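Local coordinates for protein soluble lytic murein transglycosylase (PDB 5OHU) that cleaves the glycan strands of peptidoglycan as a lytic transglycosylase, acting in both exolytic and endolytic turnover of the cell wall, at residues E360-Y365 against D381-P386; V309-T314 against Q335-T340; S531-I536 against L558-S563; S493-A498 against V570-A575. One frame throughout, in Å; residues are numbered along the deposited sequence. Where two conformers were deposited one is given.

Contact 1: E360-Y365 against D381-P386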
loop_
_atom_site.group_PDB
_atom_site.type_symbol
_atom_site.label_atom_id
_atom_site.label_comp_id
_atom_site.label_asym_id
_atom_site.label_seq_id
_atom_site.Cartn_x
_atom_site.Cartn_y
_atom_site.Cartn_z
ATOM N N GLU A 360 -33.004 -18.218 7.836
ATOM C CA GLU A 360 -31.834 -18.623 7.069
ATOM C C GLU A 360 -30.585 -17.777 7.341
ATOM O O GLU A 360 -29.469 -18.309 7.274
ATOM C CB GLU A 360 -32.202 -18.594 5.586
ATOM C CG GLU A 360 -31.210 -19.240 4.663
ATOM C CD GLU A 360 -31.769 -19.395 3.258
ATOM O OE1 GLU A 360 -32.985 -19.164 3.072
ATOM O OE2 GLU A 360 -30.993 -19.751 2.345
ATOM N N PRO A 361 -30.694 -16.473 7.634
ATOM C CA PRO A 361 -29.468 -15.713 7.951
ATOM C C PRO A 361 -28.723 -16.225 9.182
ATOM O O PRO A 361 -27.502 -16.060 9.247
ATOM C CB PRO A 361 -29.978 -14.276 8.150
ATOM C CG PRO A 361 -31.186 -14.186 7.267
ATOM C CD PRO A 361 -31.840 -15.573 7.402
ATOM N N ILE A 362 -29.406 -16.874 10.134
ATOM C CA ILE A 362 -28.751 -17.375 11.349
ATOM C C ILE A 362 -27.568 -18.278 11.007
ATOM O O ILE A 362 -26.428 -18.030 11.423
ATOM C CB ILE A 362 -29.763 -18.121 12.232
ATOM C CG1 ILE A 362 -30.786 -17.147 12.810
ATOM C CG2 ILE A 362 -29.037 -18.896 13.329
ATOM C CD1 ILE A 362 -31.932 -17.865 13.489
ATOM N N ALA A 363 -27.827 -19.357 10.263
ATOM C CA ALA A 363 -26.753 -20.277 9.898
ATOM C C ALA A 363 -25.657 -19.573 9.111
ATOM O O ALA A 363 -24.477 -19.893 9.263
ATOM C CB ALA A 363 -27.307 -21.452 9.093
ATOM N N LEU A 364 -26.025 -18.615 8.259
ATOM C CA LEU A 364 -25.008 -17.893 7.500
ATOM C C LEU A 364 -24.086 -17.107 8.432
ATOM O O LEU A 364 -22.855 -17.177 8.313
ATOM C CB LEU A 364 -25.680 -16.984 6.468
ATOM C CG LEU A 364 -26.502 -17.725 5.391
ATOM C CD1 LEU A 364 -27.256 -16.746 4.507
ATOM C CD2 LEU A 364 -25.628 -18.668 4.534
ATOM N N TYR A 365 -24.664 -16.387 9.399
ATOM C CA TYR A 365 -23.843 -15.644 10.353
ATOM C C TYR A 365 -22.960 -16.570 11.174
ATOM O O TYR A 365 -21.830 -16.207 11.522
ATOM C CB TYR A 365 -24.728 -14.826 11.290
ATOM C CG TYR A 365 -25.336 -13.559 10.711
ATOM C CD1 TYR A 365 -24.562 -12.633 10.006
ATOM C CD2 TYR A 365 -26.696 -13.304 10.861
ATOM C CE1 TYR A 365 -25.136 -11.478 9.480
ATOM C CE2 TYR A 365 -27.282 -12.149 10.356
ATOM C CZ TYR A 365 -26.498 -11.246 9.664
ATOM O OH TYR A 365 -27.103 -10.120 9.169
ATOM N N ASP A 381 -22.367 -9.664 16.349
ATOM C CA ASP A 381 -23.319 -8.651 16.787
ATOM C C ASP A 381 -24.716 -8.914 16.235
ATOM O O ASP A 381 -25.709 -8.723 16.939
ATOM C CB ASP A 381 -22.846 -7.263 16.372
ATOM C CG ASP A 381 -23.892 -6.209 16.623
ATOM O OD1 ASP A 381 -24.049 -5.807 17.792
ATOM O OD2 ASP A 381 -24.560 -5.788 15.656
ATOM N N ARG A 382 -24.816 -9.342 14.976
ATOM C CA ARG A 382 -26.136 -9.618 14.422
ATOM C C ARG A 382 -26.790 -10.816 15.091
ATOM O O ARG A 382 -28.013 -10.863 15.203
ATOM C CB ARG A 382 -26.066 -9.829 12.907
ATOM C CG ARG A 382 -25.556 -8.621 12.161
ATOM C CD ARG A 382 -26.693 -7.617 12.012
ATOM N NE ARG A 382 -26.215 -6.352 11.435
ATOM C CZ ARG A 382 -26.683 -5.129 11.688
ATOM N NH1 ARG A 382 -27.663 -4.954 12.554
ATOM N NH2 ARG A 382 -26.180 -4.078 11.039
ATOM N N LEU A 383 -26.003 -11.780 15.548
ATOM C CA LEU A 383 -26.523 -12.894 16.321
ATOM C C LEU A 383 -26.689 -12.564 17.805
ATOM O O LEU A 383 -27.264 -13.372 18.531
ATOM C CB LEU A 383 -25.598 -14.109 16.170
ATOM C CG LEU A 383 -25.464 -14.834 14.826
ATOM C CD1 LEU A 383 -24.299 -15.824 14.871
ATOM C CD2 LEU A 383 -26.756 -15.566 14.447
ATOM N N SER A 384 -26.180 -11.421 18.270
ATOM C CA SER A 384 -26.163 -11.073 19.700
ATOM C C SER A 384 -25.503 -12.166 20.543
ATOM O O SER A 384 -26.029 -12.603 21.573
ATOM C CB SER A 384 -27.573 -10.773 20.216
ATOM O OG SER A 384 -28.153 -9.708 19.494
ATOM N N VAL A 385 -24.348 -12.626 20.088
ATOM C CA VAL A 385 -23.560 -13.599 20.841
ATOM C C VAL A 385 -22.249 -12.924 21.207
ATOM O O VAL A 385 -21.858 -11.924 20.578
ATOM C CB VAL A 385 -23.346 -14.906 20.043
ATOM C CG1 VAL A 385 -24.704 -15.526 19.665
ATOM C CG2 VAL A 385 -22.495 -14.654 18.823
ATOM N N PRO A 386 -21.568 -13.397 22.254
ATOM C CA PRO A 386 -20.266 -12.818 22.612
ATOM C C PRO A 386 -19.267 -12.893 21.466
ATOM O O PRO A 386 -19.342 -13.762 20.595
ATOM C CB PRO A 386 -19.804 -13.677 23.803
ATOM C CG PRO A 386 -21.067 -14.207 24.402
ATOM C CD PRO A 386 -22.010 -14.406 23.233
#

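Contact 2: V309-T314 against Q335-T340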
loop_
_atom_site.group_PDB
_atom_site.type_symbol
_atom_site.label_atom_id
_atom_site.label_comp_id
_atom_site.label_asym_id
_atom_site.label_seq_id
_atom_site.Cartn_x
_atom_site.Cartn_y
_atom_site.Cartn_z
ATOM N N VAL A 309 -15.317 -3.930 -9.876
ATOM C CA VAL A 309 -16.643 -3.568 -10.366
ATOM C C VAL A 309 -17.712 -4.404 -9.684
ATOM O O VAL A 309 -18.820 -3.919 -9.430
ATOM C CB VAL A 309 -16.719 -3.710 -11.904
ATOM C CG1 VAL A 309 -18.144 -3.472 -12.397
ATOM C CG2 VAL A 309 -15.739 -2.753 -12.588
ATOM N N THR A 310 -17.415 -5.667 -9.393
ATOM C CA THR A 310 -18.398 -6.514 -8.730
ATOM C C THR A 310 -18.709 -5.995 -7.339
ATOM O O THR A 310 -19.873 -5.952 -6.932
ATOM C CB THR A 310 -17.877 -7.947 -8.640
ATOM O OG1 THR A 310 -17.554 -8.407 -9.953
ATOM C CG2 THR A 310 -18.920 -8.852 -8.046
ATOM N N GLU A 311 -17.674 -5.604 -6.600
ATOM C CA GLU A 311 -17.862 -5.133 -5.236
ATOM C C GLU A 311 -18.594 -3.796 -5.213
ATOM O O GLU A 311 -19.419 -3.554 -4.328
ATOM C CB GLU A 311 -16.505 -5.016 -4.528
ATOM C CG GLU A 311 -15.810 -6.343 -4.246
ATOM C CD GLU A 311 -14.696 -6.234 -3.196
ATOM O OE1 GLU A 311 -13.753 -5.436 -3.413
ATOM O OE2 GLU A 311 -14.746 -6.955 -2.166
ATOM N N TRP A 312 -18.304 -2.913 -6.172
ATOM C CA TRP A 312 -18.964 -1.614 -6.146
ATOM C C TRP A 312 -20.371 -1.700 -6.692
ATOM O O TRP A 312 -21.243 -0.939 -6.276
ATOM C CB TRP A 312 -18.121 -0.569 -6.872
ATOM C CG TRP A 312 -17.309 0.049 -5.846
ATOM C CD1 TRP A 312 -16.007 -0.234 -5.535
ATOM C CD2 TRP A 312 -17.759 0.995 -4.881
ATOM N NE1 TRP A 312 -15.612 0.506 -4.443
ATOM C CE2 TRP A 312 -16.672 1.262 -4.019
ATOM C CE3 TRP A 312 -18.981 1.646 -4.659
ATOM C CZ2 TRP A 312 -16.757 2.178 -2.975
ATOM C CZ3 TRP A 312 -19.074 2.550 -3.600
ATOM C CH2 TRP A 312 -17.962 2.812 -2.779
ATOM N N ARG A 313 -20.622 -2.649 -7.580
ATOM C CA ARG A 313 -21.992 -2.968 -7.961
ATOM C C ARG A 313 -22.795 -3.430 -6.750
ATOM O O ARG A 313 -23.931 -2.990 -6.529
ATOM C CB ARG A 313 -21.986 -4.045 -9.051
ATOM C CG ARG A 313 -23.249 -4.067 -9.882
ATOM C CD ARG A 313 -23.438 -5.356 -10.687
ATOM N NE ARG A 313 -22.362 -5.588 -11.635
ATOM C CZ ARG A 313 -22.348 -6.586 -12.514
ATOM N NH1 ARG A 313 -21.319 -6.711 -13.340
ATOM N NH2 ARG A 313 -23.358 -7.443 -12.578
ATOM N N THR A 314 -22.203 -4.307 -5.920
ATOM C CA THR A 314 -22.909 -4.778 -4.724
ATOM C C THR A 314 -23.029 -3.675 -3.678
ATOM O O THR A 314 -24.090 -3.514 -3.058
ATOM C CB THR A 314 -22.218 -6.000 -4.104
ATOM O OG1 THR A 314 -21.846 -6.942 -5.127
ATOM C CG2 THR A 314 -23.174 -6.701 -3.123
ATOM N N GLN A 335 -15.037 -17.236 -6.684
ATOM C CA GLN A 335 -14.589 -17.908 -5.465
ATOM C C GLN A 335 -13.778 -16.991 -4.556
ATOM O O GLN A 335 -13.974 -16.988 -3.339
ATOM C CB GLN A 335 -13.769 -19.142 -5.844
ATOM C CG GLN A 335 -12.958 -19.773 -4.710
ATOM C CD GLN A 335 -13.827 -20.428 -3.647
ATOM O OE1 GLN A 335 -15.022 -20.649 -3.850
ATOM N NE2 GLN A 335 -13.224 -20.747 -2.509
ATOM N N ASP A 336 -12.839 -16.232 -5.118
ATOM C CA ASP A 336 -11.994 -15.377 -4.294
ATOM C C ASP A 336 -12.794 -14.292 -3.574
ATOM O O ASP A 336 -12.395 -13.872 -2.485
ATOM C CB ASP A 336 -10.885 -14.760 -5.142
ATOM C CG ASP A 336 -11.420 -13.952 -6.309
ATOM O OD1 ASP A 336 -12.553 -14.222 -6.751
ATOM O OD2 ASP A 336 -10.703 -13.058 -6.801
ATOM N N LEU A 337 -13.914 -13.822 -4.143
ATOM C CA LEU A 337 -14.727 -12.853 -3.410
ATOM C C LEU A 337 -15.677 -13.554 -2.447
ATOM O O LEU A 337 -15.866 -13.102 -1.311
ATOM C CB LEU A 337 -15.519 -11.968 -4.371
ATOM C CG LEU A 337 -14.776 -10.868 -5.126
ATOM C CD1 LEU A 337 -15.802 -10.016 -5.822
ATOM C CD2 LEU A 337 -13.944 -9.990 -4.214
ATOM N N ALA A 338 -16.267 -14.670 -2.882
ATOM C CA ALA A 338 -17.176 -15.425 -2.031
ATOM C C ALA A 338 -16.495 -15.917 -0.753
ATOM O O ALA A 338 -17.162 -16.082 0.274
ATOM C CB ALA A 338 -17.750 -16.610 -2.809
ATOM N N ALA A 339 -15.184 -16.177 -0.795
ATOM C CA ALA A 339 -14.496 -16.708 0.378
ATOM C C ALA A 339 -14.237 -15.657 1.450
ATOM O O ALA A 339 -13.939 -16.019 2.586
ATOM C CB ALA A 339 -13.158 -17.342 -0.013
ATOM N N THR A 340 -14.325 -14.374 1.131
ATOM C CA THR A 340 -13.963 -13.363 2.113
ATOM C C THR A 340 -15.027 -13.216 3.191
ATOM O O THR A 340 -16.226 -13.422 2.966
ATOM C CB THR A 340 -13.761 -12.020 1.441
ATOM O OG1 THR A 340 -15.032 -11.557 0.965
ATOM C CG2 THR A 340 -12.770 -12.179 0.274
#

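Contact 3: S531-I536 against L558-S563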
loop_
_atom_site.group_PDB
_atom_site.type_symbol
_atom_site.label_atom_id
_atom_site.label_comp_id
_atom_site.label_asym_id
_atom_site.label_seq_id
_atom_site.Cartn_x
_atom_site.Cartn_y
_atom_site.Cartn_z
ATOM N N SER A 531 -2.818 22.770 20.315
ATOM C CA SER A 531 -2.119 23.335 21.463
ATOM C C SER A 531 -2.699 24.688 21.858
ATOM O O SER A 531 -2.899 24.968 23.045
ATOM C CB SER A 531 -0.629 23.450 21.136
ATOM O OG SER A 531 0.038 24.271 22.074
ATOM N N ARG A 532 -2.977 25.545 20.876
ATOM C CA ARG A 532 -3.532 26.851 21.217
ATOM C C ARG A 532 -4.978 26.731 21.678
ATOM O O ARG A 532 -5.399 27.442 22.593
ATOM C CB ARG A 532 -3.417 27.816 20.037
ATOM C CG ARG A 532 -1.988 28.077 19.583
ATOM C CD ARG A 532 -1.926 29.232 18.594
ATOM N NE ARG A 532 -0.908 28.998 17.565
ATOM C CZ ARG A 532 -1.150 28.453 16.374
ATOM N NH1 ARG A 532 -2.389 28.093 16.060
ATOM N NH2 ARG A 532 -0.157 28.272 15.505
ATOM N N LYS A 533 -5.746 25.828 21.064
ATOM C CA LYS A 533 -7.160 25.704 21.393
ATOM C C LYS A 533 -7.354 25.250 22.835
ATOM O O LYS A 533 -8.246 25.739 23.533
ATOM C CB LYS A 533 -7.834 24.728 20.427
ATOM C CG LYS A 533 -9.345 24.836 20.389
ATOM C CD LYS A 533 -9.747 26.281 20.113
ATOM C CE LYS A 533 -11.041 26.373 19.334
ATOM N NZ LYS A 533 -10.961 25.669 18.042
ATOM N N PHE A 534 -6.524 24.323 23.306
ATOM C CA PHE A 534 -6.716 23.752 24.631
ATOM C C PHE A 534 -5.834 24.370 25.701
ATOM O O PHE A 534 -6.029 24.066 26.877
ATOM C CB PHE A 534 -6.465 22.244 24.607
ATOM C CG PHE A 534 -7.540 21.463 23.918
ATOM C CD1 PHE A 534 -7.568 21.370 22.531
ATOM C CD2 PHE A 534 -8.534 20.835 24.658
ATOM C CE1 PHE A 534 -8.558 20.644 21.881
ATOM C CE2 PHE A 534 -9.533 20.105 24.026
ATOM C CZ PHE A 534 -9.543 20.002 22.630
ATOM N N GLY A 535 -4.875 25.216 25.340
ATOM C CA GLY A 535 -3.912 25.663 26.326
ATOM C C GLY A 535 -2.927 24.590 26.751
ATOM O O GLY A 535 -2.406 24.646 27.868
ATOM N N ILE A 536 -2.657 23.621 25.891
ATOM C CA ILE A 536 -1.689 22.558 26.166
ATOM C C ILE A 536 -0.329 23.004 25.640
ATOM O O ILE A 536 -0.209 23.238 24.421
ATOM C CB ILE A 536 -2.117 21.234 25.536
ATOM C CG1 ILE A 536 -3.440 20.754 26.129
ATOM C CG2 ILE A 536 -1.025 20.178 25.703
ATOM C CD1 ILE A 536 -4.022 19.569 25.393
ATOM N N LEU A 558 -8.383 14.416 18.802
ATOM C CA LEU A 558 -9.355 13.345 18.610
ATOM C C LEU A 558 -10.701 13.690 19.249
ATOM O O LEU A 558 -11.762 13.356 18.704
ATOM C CB LEU A 558 -8.789 12.048 19.185
ATOM C CG LEU A 558 -9.574 10.749 19.016
ATOM C CD1 LEU A 558 -9.864 10.466 17.551
ATOM C CD2 LEU A 558 -8.790 9.609 19.639
ATOM N N SER A 559 -10.685 14.380 20.393
ATOM C CA SER A 559 -11.953 14.726 21.026
ATOM C C SER A 559 -12.689 15.810 20.250
ATOM O O SER A 559 -13.922 15.849 20.278
ATOM C CB SER A 559 -11.725 15.154 22.476
ATOM O OG SER A 559 -11.229 16.476 22.534
ATOM N N GLN A 560 -11.956 16.696 19.564
ATOM C CA GLN A 560 -12.585 17.684 18.683
ATOM C C GLN A 560 -13.294 17.015 17.509
ATOM O O GLN A 560 -14.435 17.348 17.179
ATOM C CB GLN A 560 -11.538 18.667 18.155
ATOM C CG GLN A 560 -11.188 19.791 19.110
ATOM C CD GLN A 560 -10.168 20.763 18.519
ATOM O OE1 GLN A 560 -9.127 20.359 17.990
ATOM N NE2 GLN A 560 -10.476 22.054 18.596
ATOM N N VAL A 561 -12.611 16.101 16.828
ATOM C CA VAL A 561 -13.271 15.394 15.739
ATOM C C VAL A 561 -14.468 14.621 16.287
ATOM O O VAL A 561 -15.539 14.575 15.673
ATOM C CB VAL A 561 -12.265 14.485 15.015
ATOM C CG1 VAL A 561 -12.917 13.836 13.856
ATOM C CG2 VAL A 561 -11.084 15.309 14.515
ATOM N N HIS A 562 -14.324 14.083 17.494
ATOM C CA HIS A 562 -15.385 13.306 18.119
ATOM C C HIS A 562 -16.633 14.161 18.355
ATOM O O HIS A 562 -17.749 13.765 17.987
ATOM C CB HIS A 562 -14.834 12.713 19.421
ATOM C CG HIS A 562 -15.789 11.852 20.181
ATOM N ND1 HIS A 562 -16.275 12.211 21.417
ATOM C CD2 HIS A 562 -16.282 10.614 19.934
ATOM C CE1 HIS A 562 -17.051 11.251 21.893
ATOM N NE2 HIS A 562 -17.062 10.264 21.017
ATOM N N SER A 563 -16.477 15.345 18.953
ATOM C CA SER A 563 -17.689 16.142 19.154
ATOM C C SER A 563 -18.182 16.778 17.864
ATOM O O SER A 563 -19.383 16.998 17.723
ATOM C CB SER A 563 -17.502 17.216 20.239
ATOM O OG SER A 563 -16.252 17.836 20.142
HETATM O O HOH W 1 -8.763 23.709 16.451
#

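Contact 4: S493-A498 against V570-A575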
loop_
_atom_site.group_PDB
_atom_site.type_symbol
_atom_site.label_atom_id
_atom_site.label_comp_id
_atom_site.label_asym_id
_atom_site.label_seq_id
_atom_site.Cartn_x
_atom_site.Cartn_y
_atom_site.Cartn_z
ATOM N N SER A 493 -11.439 5.015 26.410
ATOM C CA SER A 493 -9.984 4.896 26.327
ATOM C C SER A 493 -9.556 3.786 25.366
ATOM O O SER A 493 -8.460 3.854 24.806
ATOM C CB SER A 493 -9.387 4.691 27.719
ATOM O OG SER A 493 -9.172 3.325 27.979
ATOM N N SER A 494 -10.401 2.781 25.136
ATOM C CA SER A 494 -10.089 1.787 24.121
ATOM C C SER A 494 -9.967 2.427 22.748
ATOM O O SER A 494 -9.176 1.972 21.918
ATOM C CB SER A 494 -11.155 0.696 24.092
ATOM O OG SER A 494 -12.413 1.238 23.775
ATOM N N TRP A 495 -10.722 3.493 22.501
ATOM C CA TRP A 495 -10.680 4.142 21.198
ATOM C C TRP A 495 -9.316 4.773 20.944
ATOM O O TRP A 495 -8.766 4.654 19.843
ATOM C CB TRP A 495 -11.793 5.182 21.108
ATOM C CG TRP A 495 -12.021 5.715 19.721
ATOM C CD1 TRP A 495 -11.924 5.023 18.531
ATOM C CD2 TRP A 495 -12.368 7.061 19.375
ATOM N NE1 TRP A 495 -12.207 5.865 17.472
ATOM C CE2 TRP A 495 -12.480 7.119 17.963
ATOM C CE3 TRP A 495 -12.601 8.225 20.123
ATOM C CZ2 TRP A 495 -12.810 8.299 17.287
ATOM C CZ3 TRP A 495 -12.937 9.402 19.452
ATOM C CH2 TRP A 495 -13.046 9.425 18.047
ATOM N N ILE A 496 -8.734 5.417 21.958
ATOM C CA ILE A 496 -7.460 6.081 21.737
ATOM C C ILE A 496 -6.323 5.060 21.589
ATOM O O ILE A 496 -5.404 5.261 20.786
ATOM C CB ILE A 496 -7.213 7.102 22.861
ATOM C CG1 ILE A 496 -6.082 8.049 22.501
ATOM C CG2 ILE A 496 -6.871 6.419 24.162
ATOM C CD1 ILE A 496 -5.912 9.158 23.520
ATOM N N PHE A 497 -6.357 3.957 22.340
ATOM C CA PHE A 497 -5.439 2.855 22.069
ATOM C C PHE A 497 -5.597 2.361 20.633
ATOM O O PHE A 497 -4.605 2.131 19.932
ATOM C CB PHE A 497 -5.689 1.697 23.033
ATOM C CG PHE A 497 -5.113 1.892 24.396
ATOM C CD1 PHE A 497 -5.746 2.706 25.319
ATOM C CD2 PHE A 497 -3.959 1.226 24.775
ATOM C CE1 PHE A 497 -5.227 2.877 26.582
ATOM C CE2 PHE A 497 -3.438 1.386 26.044
ATOM C CZ PHE A 497 -4.076 2.215 26.947
ATOM N N ALA A 498 -6.852 2.190 20.186
ATOM C CA ALA A 498 -7.120 1.742 18.823
ATOM C C ALA A 498 -6.563 2.711 17.785
ATOM O O ALA A 498 -5.933 2.292 16.810
ATOM C CB ALA A 498 -8.625 1.559 18.612
ATOM N N VAL A 570 -17.525 6.018 14.600
ATOM C CA VAL A 570 -17.419 5.621 13.197
ATOM C C VAL A 570 -17.084 6.825 12.323
ATOM O O VAL A 570 -16.145 6.796 11.517
ATOM C CB VAL A 570 -18.718 4.952 12.723
ATOM C CG1 VAL A 570 -18.558 4.484 11.280
ATOM C CG2 VAL A 570 -19.091 3.782 13.634
ATOM N N LEU A 571 -17.869 7.892 12.450
ATOM C CA LEU A 571 -17.620 9.082 11.651
ATOM C C LEU A 571 -16.313 9.755 12.056
ATOM O O LEU A 571 -15.521 10.168 11.200
ATOM C CB LEU A 571 -18.789 10.046 11.803
ATOM C CG LEU A 571 -20.135 9.446 11.401
ATOM C CD1 LEU A 571 -21.273 10.407 11.778
ATOM C CD2 LEU A 571 -20.138 9.163 9.902
ATOM N N ALA A 572 -16.077 9.884 13.365
ATOM C CA ALA A 572 -14.869 10.563 13.823
ATOM C C ALA A 572 -13.609 9.811 13.388
ATOM O O ALA A 572 -12.607 10.433 13.024
ATOM C CB ALA A 572 -14.901 10.732 15.340
ATOM N N SER A 573 -13.647 8.475 13.409
ATOM C CA SER A 573 -12.496 7.705 12.949
ATOM C C SER A 573 -12.245 7.966 11.476
ATOM O O SER A 573 -11.094 8.168 11.054
ATOM C CB SER A 573 -12.700 6.203 13.192
ATOM O OG SER A 573 -12.790 5.934 14.582
ATOM N N ALA A 574 -13.318 7.962 10.678
ATOM C CA ALA A 574 -13.188 8.252 9.253
ATOM C C ALA A 574 -12.607 9.644 9.038
ATOM O O ALA A 574 -11.751 9.846 8.169
ATOM C CB ALA A 574 -14.548 8.114 8.561
ATOM N N ALA A 575 -13.037 10.608 9.843
ATOM C CA ALA A 575 -12.562 11.971 9.666
ATOM C C ALA A 575 -11.102 12.099 10.061
ATOM O O ALA A 575 -10.360 12.858 9.427
ATOM C CB ALA A 575 -13.425 12.941 10.479
#

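Contact 1: E360-Y365 against D381-P386
Arg382 lays its CB over one face of the Tyr365 ring. Arg382 CB sits 3.8 Å from the centroid of the Tyr365 ring, 19° off the normal, which makes this a CH-pi contact. The methylene is displaced toward the rim, and its nearest ring atom is CZ of Tyr365. Arg382 then bends at chi2 (-80°), and its CG runs past the phenol end, 3.7 Å from Tyr365 OH. The guanidinium is tilted 36° from the ring plane and leads away from Tyr365. Its polar end is bound outside the contact, by a salt bridge to Asp596 and a hydrogen bond to Tyr345. Tyr365 OH is hydrogen-bonded to Gln352 on helix 341-354, which holds the far end of the ring.

Leu383 covers the near end of the tyrosine. Its CG packs 3.6 Å from Tyr365 CB, and CD2 also lies 3.9 Å from Ile362 O. The outer margin is looser, with Ile362 CG2 at 4.2 Å from Leu383 CD2. Directly after Leu383 the chain turns at Ser384, with positive phi. This Schellman motif ends helix 374-383. The contact is the packing of two consecutive helices, 360-368 and 374-383, in the mainly alpha-helical fold of this Slt family enzyme.

Contact 2: V309-T314 against Q335-T340
Leu337 reaches from its short helix onto two consecutive residues of helix 307-319, Thr310 and Glu311. The apolar part comes first. Leu337 CD1 lies 4.0 Å from Thr310 CG2 and equally far from Glu311 CG. The threonine methyl is turned anti to its own backbone N (chi1 -56° for OG1). This puts CG2 on the side of Leu337 and leaves OG1 beside the backbone N, bonding Asp306 O. Leu333 and Leu304 also pack on Thr310.

The second kind of contact sets a methyl against a carboxylate. Leu337 CD2 approaches Glu311 OE2 at 3.7 Å and Glu311 CD at 4.0 Å. This is van der Waals contact alone. The polar partners of OE2 are Trp343, through a hydrogen bond from NE1, and Arg342, through a salt bridge.

Hydrogen bonds act within each segment. Thr314 OG1 bonds Thr310 O at 2.9 Å, and Thr314 N reaches that oxygen from the other face of the carbonyl. Thr340 OG1 bonds Leu337 O at 2.9 Å in the carbonyl plane. Thr340 also serves as N-cap of helix 341-354 by bonding Trp343 N, so one hydroxyl ties the end of helix 335-338 to the start of the next.

Leucine methyls thus cover the stem of Glu311, while its carboxylate is paired with Arg342 and hydrogen-bonded by Trp343 NE1. That pairing would probably keep Glu311 ionised.

Contact 3: S531-I536 against L558-S563
Ser559 is the first residue of 558-563 to meet the other segment. Its OG lies 3.9 Å from Phe534 CZ, approaching the ring obliquely. The hydroxyl is held by Ala556 O in its own helix. Its contact with the ring is only van der Waals.

Gln560 carries most of the contact. Its chain is extended beyond CG (chi2 -178°) and reaches across to helix 524-534, where it passes Phe534 running the opposite way. The amide comes to the edge of the phenyl ring. Gln560 CD is 3.7 Å from Phe534 CE1, and Gln560 OE1 lies in the ring plane, 3.9 Å from the same carbon. Amide and ring planes stand 75° apart, so the two groups are not stacked. The other end of the amide turns to Lys533. Gln560 NE2 packs 3.5 Å from Lys533 CG. A water accepts from Gln560 NE2 at 3.2 Å and, more weakly, from Lys533 NZ, bridging the two side chains at the surface. One turn after Ser559, Ser563 bonds back to Ser559 O through both its N and its OG.

Directly after Phe534, Gly535 leaves the helix with positive phi. Ser531 OG closes this end by bonding Ile536 O at 2.6 Å. Phe534 and Ile536 both also touch Ala556 on helix 547-564. The contact is a surface packing of the C-terminal end of helix 524-534 on the long helix 547-564, within the lysozyme-like SLT domain.

Contact 4: S493-A498 against V570-A575
Trp495 has CG anti to its backbone N (chi1 -168°), and its second torsion turns the indole so that its NE1 edge meets helix 569-578. On that helix, the first torsion of Ser573 sets OG beside its own backbone N and on the side of the tryptophan. The two groups then join in a hydrogen bond. Trp495 NE1 donates to Ser573 OG at 2.9 Å. OG lies close to the indole plane, 7° out of it, but the bond is bent within it, 150° at the hydrogen.

The same edge of the ring continues into an apolar contact. Ala572 CB packs 3.5 Å from Trp495 CH2 and 3.8 Å from Trp495 CZ2. It too lies near the ring plane, so helix 569-578 meets the indole along its rim. The small side chains of Ala572 and Ser573 let the indole come close to the helix. Other residues join the packing round the indole. His562 and Leu558 of helix 547-564 touch it, and Val614 of helix 605-624 packs on both Trp495 and Ser573.

Ser573 OG also bonds Arg569 O, its main polar partner, one turn earlier in its helix. The serine can therefore donate its proton to that carbonyl and accept from the indole. The buried indole N-H is thereby satisfied in the core of the SLT domain. The bond, with the packing round the ring, probably helps to fix the rotation of the tryptophan between the helices.

The contacts run along the chain as 2, then 1, then the pair 3 and 4. Contact 2 joins helices 307-319 and 335-338, contact 1 helices 360-368 and 374-383. Their centres are about 21 Å apart without touching, and helix 341-354 links them. Contacts 3 and 4 lie in the SLT domain, with centres about 14 Å apart. Both segments of contact 3 fall in sequence between those of contact 4. Here they touch: Leu558 CD1 is 3.4 Å from Trp495 CH2. The centre of contact 4 is about 25 Å from that of contact 1 and about 27 Å from that of contact 2, without touching. Helix 547-564 thus joins the surface contact to the buried core.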